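Local structure of Non-sulfated chondroitin lyase E66 (Autographa californica nucleopolyhedrovirus, 3VSN) at residues A135-Y138 with H139-T143; G278-R281 with A282-V286; A435-N438 with N439-F442. The protein cleaves non-sulfated chondroitin as a polysaccharide lyase of the occlusion-derived virus envelope and is essential for oral infectivity of the baculovirus. All coordinates share one frame; numbering follows the deposited sequence.

Contact 1. Residues A135-Y138 with H139-T143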
# COMPACT_ATOMS: atom_id res chain seq x y z
N ALA A 135 7.86 -9.87 29.28
CA ALA A 135 8.21 -9.43 27.93
C ALA A 135 7.16 -8.52 27.28
O ALA A 135 7.34 -8.07 26.14
CB ALA A 135 8.49 -10.64 27.04
N ASP A 136 6.06 -8.25 27.99
CA ASP A 136 4.99 -7.39 27.47
C ASP A 136 5.23 -5.91 27.81
O ASP A 136 4.40 -5.24 28.45
CB ASP A 136 3.62 -7.86 27.98
CG ASP A 136 3.17 -9.16 27.33
OD1 ASP A 136 3.96 -9.77 26.57
OD2 ASP A 136 2.02 -9.59 27.58
N TRP A 137 6.37 -5.40 27.36
CA TRP A 137 6.83 -4.05 27.67
C TRP A 137 6.20 -2.98 26.82
O TRP A 137 6.23 -1.80 27.18
CB TRP A 137 8.35 -3.99 27.52
CG TRP A 137 8.80 -4.32 26.12
CD1 TRP A 137 9.19 -5.55 25.61
CD2 TRP A 137 8.87 -3.40 24.97
NE1 TRP A 137 9.51 -5.46 24.28
CE2 TRP A 137 9.34 -4.20 23.83
CE3 TRP A 137 8.63 -2.04 24.79
CZ2 TRP A 137 9.54 -3.64 22.58
CZ3 TRP A 137 8.83 -1.49 23.52
CH2 TRP A 137 9.27 -2.27 22.44
N TYR A 138 5.62 -3.39 25.69
CA TYR A 138 5.18 -2.47 24.62
C TYR A 138 4.39 -1.25 25.10
O TYR A 138 4.80 -0.11 24.86
CB TYR A 138 4.39 -3.22 23.54
CG TYR A 138 4.15 -2.41 22.27
CD1 TYR A 138 5.14 -2.28 21.30
CD2 TYR A 138 2.92 -1.78 22.04
CE1 TYR A 138 4.93 -1.55 20.14
CE2 TYR A 138 2.69 -1.05 20.88
CZ TYR A 138 3.70 -0.94 19.94
OH TYR A 138 3.50 -0.21 18.78
N HIS A 139 3.27 -1.49 25.76
CA HIS A 139 2.36 -0.42 26.14
C HIS A 139 2.89 0.51 27.20
O HIS A 139 2.39 1.63 27.36
CB HIS A 139 0.99 -0.98 26.51
CG HIS A 139 0.21 -1.48 25.32
ND1 HIS A 139 -0.17 -2.76 25.18
CD2 HIS A 139 -0.24 -0.81 24.18
CE1 HIS A 139 -0.84 -2.91 24.02
NE2 HIS A 139 -0.88 -1.71 23.41
N PHE A 140 3.92 0.07 27.92
CA PHE A 140 4.56 0.91 28.93
C PHE A 140 5.54 1.91 28.30
O PHE A 140 5.65 3.05 28.75
CB PHE A 140 5.26 0.05 29.99
CG PHE A 140 4.33 -0.88 30.71
CD1 PHE A 140 3.49 -0.41 31.72
CD2 PHE A 140 4.28 -2.23 30.37
CE1 PHE A 140 2.62 -1.26 32.38
CE2 PHE A 140 3.41 -3.09 31.03
CZ PHE A 140 2.59 -2.61 32.04
N THR A 141 6.24 1.47 27.26
CA THR A 141 7.25 2.27 26.57
C THR A 141 6.67 3.11 25.43
O THR A 141 7.09 4.26 25.21
CB THR A 141 8.37 1.36 26.02
OG1 THR A 141 9.08 0.76 27.12
CG2 THR A 141 9.35 2.13 25.17
N ILE A 142 5.71 2.54 24.71
CA ILE A 142 5.18 3.15 23.49
C ILE A 142 3.91 3.94 23.75
O ILE A 142 3.88 5.16 23.58
CB ILE A 142 4.97 2.10 22.37
CG1 ILE A 142 6.27 1.33 22.07
CG2 ILE A 142 4.40 2.73 21.10
CD1 ILE A 142 7.46 2.20 21.68
N THR A 143 2.86 3.24 24.19
CA THR A 143 1.53 3.84 24.31
C THR A 143 1.38 4.76 25.53
O THR A 143 0.81 5.85 25.42
CB THR A 143 0.43 2.77 24.32
OG1 THR A 143 0.75 1.75 23.37
CG2 THR A 143 -0.92 3.38 23.96
O HOH W 1 2.66 -4.11 26.29
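The carbonyl oxygen of W137 is shared by two amides of the first turn of helix 138-154. T141 N reaches W137 O at 3.3 Å, nearly in line with the C=O bond, while F140 N binds W137 O at 3.1 Å from well above the carbonyl plane. One residue on, I142 N makes the shorter bond to Y138 O, 2.8 Å. H139 N is instead satisfied by a water, 2.7 Å from the water oxygen, that also gives a weak bond to D136 O. Y138 has its CG anti to the backbone N (chi1 -168°), which lays the ring over the I142 branch: I142 CG1 stands 3.9 Å from the ring centroid, a CH-pi contact over one face. The edge of the same ring points at the face of H139, with the planes at 85°. The two hydroxyls are satisfied by other parts of the chain, Y138 OH by E51 OE1 and T141 OG1 by S182 OG. W137 meets T141 CB at its ring edge and also touches N191, an active-site residue on helix 189-205, while F140 stacks on F78 of helix 75-93, so the start of helix 138-154 touches both helices.

Contact 2. Residues G278-R281 with A282-V286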
# COMPACT_ATOMS: atom_id res chain seq x y z
N GLY A 278 10.49 12.22 -0.99
CA GLY A 278 10.58 10.78 -1.14
C GLY A 278 9.41 10.02 -0.54
O GLY A 278 8.84 9.13 -1.17
N LEU A 279 9.03 10.40 0.68
CA LEU A 279 7.93 9.74 1.39
C LEU A 279 6.57 10.04 0.79
O LEU A 279 5.75 9.13 0.64
CB LEU A 279 7.96 10.10 2.88
CG LEU A 279 9.14 9.53 3.68
CD1 LEU A 279 9.11 10.03 5.12
CD2 LEU A 279 9.15 8.00 3.66
N THR A 280 6.33 11.30 0.43
CA THR A 280 5.08 11.70 -0.22
C THR A 280 4.88 10.94 -1.53
O THR A 280 3.81 10.40 -1.78
CB THR A 280 5.01 13.22 -0.45
OG1 THR A 280 5.11 13.89 0.81
CG2 THR A 280 3.69 13.63 -1.11
N ARG A 281 5.94 10.88 -2.34
CA ARG A 281 5.93 10.11 -3.58
C ARG A 281 5.69 8.61 -3.33
O ARG A 281 4.97 7.96 -4.09
CB ARG A 281 7.22 10.33 -4.37
CG ARG A 281 7.33 11.71 -5.02
CD ARG A 281 6.43 11.87 -6.25
NE ARG A 281 6.69 10.81 -7.22
CZ ARG A 281 5.85 9.82 -7.50
NH1 ARG A 281 6.21 8.89 -8.39
NH2 ARG A 281 4.66 9.74 -6.93
N ALA A 282 6.28 8.08 -2.27
CA ALA A 282 6.07 6.68 -1.88
C ALA A 282 4.61 6.37 -1.58
O ALA A 282 4.10 5.31 -1.93
CB ALA A 282 6.94 6.31 -0.68
N ILE A 283 3.93 7.31 -0.92
CA ILE A 283 2.51 7.16 -0.60
C ILE A 283 1.65 7.34 -1.85
O ILE A 283 0.72 6.56 -2.08
CB ILE A 283 2.08 8.10 0.56
CG1 ILE A 283 2.92 7.84 1.83
CG2 ILE A 283 0.58 7.97 0.84
CD1 ILE A 283 2.87 6.42 2.38
N GLU A 284 1.97 8.35 -2.66
CA GLU A 284 1.28 8.54 -3.95
C GLU A 284 1.38 7.29 -4.81
O GLU A 284 0.42 6.92 -5.50
CB GLU A 284 1.89 9.72 -4.72
CG GLU A 284 1.62 11.08 -4.10
CD GLU A 284 2.24 12.22 -4.90
OE1 GLU A 284 3.05 11.96 -5.82
OE2 GLU A 284 1.90 13.38 -4.59
N ASN A 285 2.54 6.64 -4.77
CA ASN A 285 2.80 5.48 -5.61
C ASN A 285 1.93 4.25 -5.33
O ASN A 285 1.82 3.37 -6.19
CB ASN A 285 4.28 5.09 -5.57
CG ASN A 285 5.14 5.95 -6.48
OD1 ASN A 285 4.63 6.69 -7.32
ND2 ASN A 285 6.46 5.84 -6.33
N VAL A 286 1.32 4.18 -4.15
CA VAL A 286 0.53 2.99 -3.77
C VAL A 286 -0.86 3.26 -3.17
O VAL A 286 -1.73 2.40 -3.23
CB VAL A 286 1.31 2.02 -2.84
CG1 VAL A 286 2.65 1.61 -3.45
CG2 VAL A 286 1.51 2.63 -1.45
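R281 curls back along helix 276-284 to meet E284 and N285 with the edge of its guanidinium group. Its chain is bent at chi2 and chi3 (-74° and -55°), which folds the group back over residues 284-285 instead of letting it extend from the helix. NH2 forms a salt bridge to E284, with R281 NH2 3.0 Å from E284 OE1; the oxygen uses its anti lone pair, and the carboxylate plane is turned 41° from that of the guanidinium. The extended E284 chain brings its other oxygen past the T280 methyl. The N285 amide plane stands almost perpendicular to the guanidinium plane, and its OD1 takes two weak bonds, 2.9 Å from R281 NH1 and 3.1 Å from R281 NH2. Beneath these side chains the helical ladder continues, from A282 N to G278 O through to N285 N to R281 O, the latter 2.8 Å. The side-chain amide of N285 has a second partner, ND2 binding S241 O, and H320 of strand 318-322 packs against R281, E284 and N285. One cation thus serves a carboxylate and a neutral amide oxygen together: E284 probably offsets the arginine charge, while N285 links this part of the chain to the backbone of S241.

Contact 3. Residues A435-N438 with N439-F442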
# COMPACT_ATOMS: atom_id res chain seq x y z
N ALA A 435 8.92 -20.48 -9.49
CA ALA A 435 9.22 -21.88 -9.18
C ALA A 435 8.25 -22.48 -8.16
O ALA A 435 7.81 -23.62 -8.32
CB ALA A 435 10.66 -22.03 -8.69
N GLU A 436 7.90 -21.70 -7.14
CA GLU A 436 7.07 -22.18 -6.03
C GLU A 436 5.57 -22.26 -6.36
O GLU A 436 4.79 -22.80 -5.58
CB GLU A 436 7.29 -21.33 -4.77
CG GLU A 436 8.72 -21.36 -4.23
CD GLU A 436 9.68 -20.43 -4.96
OE1 GLU A 436 9.24 -19.62 -5.80
OE2 GLU A 436 10.89 -20.51 -4.69
N MET A 437 5.17 -21.71 -7.50
CA MET A 437 3.79 -21.84 -7.96
C MET A 437 3.71 -22.77 -9.17
O MET A 437 3.09 -22.45 -10.18
CB MET A 437 3.16 -20.47 -8.26
CG MET A 437 2.91 -19.63 -7.01
SD MET A 437 1.82 -18.21 -7.24
CE MET A 437 2.85 -17.14 -8.24
N ASN A 438 4.37 -23.93 -9.04
CA ASN A 438 4.33 -24.97 -10.07
C ASN A 438 4.96 -24.51 -11.40
O ASN A 438 4.50 -24.89 -12.49
CB ASN A 438 2.88 -25.44 -10.27
CG ASN A 438 2.76 -26.66 -11.15
OD1 ASN A 438 3.61 -27.55 -11.11
ND2 ASN A 438 1.70 -26.71 -11.95
N ASN A 439 6.01 -23.70 -11.31
CA ASN A 439 6.68 -23.11 -12.48
C ASN A 439 5.76 -22.27 -13.37
O ASN A 439 5.99 -22.16 -14.58
CB ASN A 439 7.43 -24.17 -13.31
CG ASN A 439 8.83 -24.45 -12.79
OD1 ASN A 439 9.39 -25.52 -13.04
ND2 ASN A 439 9.42 -23.49 -12.09
N LEU A 440 4.73 -21.68 -12.76
CA LEU A 440 3.86 -20.74 -13.47
C LEU A 440 4.69 -19.64 -14.11
O LEU A 440 5.55 -19.03 -13.47
CB LEU A 440 2.82 -20.11 -12.53
CG LEU A 440 1.94 -18.99 -13.10
CD1 LEU A 440 0.90 -19.54 -14.08
CD2 LEU A 440 1.27 -18.22 -11.98
N GLN A 441 4.44 -19.41 -15.40
CA GLN A 441 5.05 -18.31 -16.13
C GLN A 441 3.99 -17.61 -16.97
O GLN A 441 2.97 -18.21 -17.30
CB GLN A 441 6.19 -18.81 -17.01
CG GLN A 441 5.76 -19.75 -18.13
CD GLN A 441 6.90 -20.09 -19.07
OE1 GLN A 441 7.33 -19.26 -19.86
NE2 GLN A 441 7.38 -21.32 -18.99
N PHE A 442 4.24 -16.35 -17.29
CA PHE A 442 3.38 -15.61 -18.21
C PHE A 442 4.04 -14.35 -18.75
O PHE A 442 5.02 -13.86 -18.18
CB PHE A 442 2.01 -15.27 -17.57
CG PHE A 442 2.10 -14.51 -16.26
CD1 PHE A 442 2.51 -13.18 -16.23
CD2 PHE A 442 1.73 -15.12 -15.06
CE1 PHE A 442 2.58 -12.48 -15.03
CE2 PHE A 442 1.79 -14.42 -13.86
CZ PHE A 442 2.21 -13.10 -13.84
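M437 and L440 face each other across a type I' beta turn at the end of the loop of a beta hairpin joining strands 426-434 and 440-449. The turn is closed by the bond from L440 N to M437 O, 3.2 Å long, whose donor stands well above the carbonyl plane. N438 and N439, the two central residues, both adopt left-handed backbone conformations, as this turn type requires. The packed side of the contact is apolar and buried. L440 CB lies against the turn carbonyl, 3.3 Å from M437 O. With its CG anti to the backbone N (chi1 174°), L440 directs its branch toward the methionine, and the side chains of these two residues meet at M437 CE and L440 CD2, 4.2 Å apart, a light van der Waals contact. Helix 359-364 covers this side, with A359 and T363 against M437 and M364 against L440.

The other side is looser and polar. A435 is exposed, and its carbonyl receives a weak bond from N439 N, 3.5 Å from A435 O. The side chain of N439 touches K433 of strand 426-434. N438 is more firmly placed: its ND2 binds S466 OG and Q392 OE1, and its backbone pairs with E463. Q392 also gives its NE2 to M437 O, which therefore accepts a second donor besides L440 N. The chemistry is accordingly divided: one backbone bond closes the turn, with its donor well off the carbonyl plane, the apolar flank rests on the helix, and the polar part is satisfied by Q392, S466 OG and the backbone of E463.

Overall arrangement
The three contacts follow one another along the chain without touching; the nearest atoms are about 18 Å apart between contacts 1 and 2 and between contacts 2 and 3, and about 32 Å between contacts 1 and 3. Contact 2 is buried, near the middle of the molecule; contacts 1 and 3 are partly buried and lie farther out. Contacts 1 and 2 mark a helix start and a stretch of another helix, 276-284; contact 3 joins neighbouring strands of an antiparallel sheet. Aromatic packing dominates contact 1, beside the catalytic region of the helical part, charge pairing contact 2, and a turn with amide side chains contact 3, away from the annotated sites.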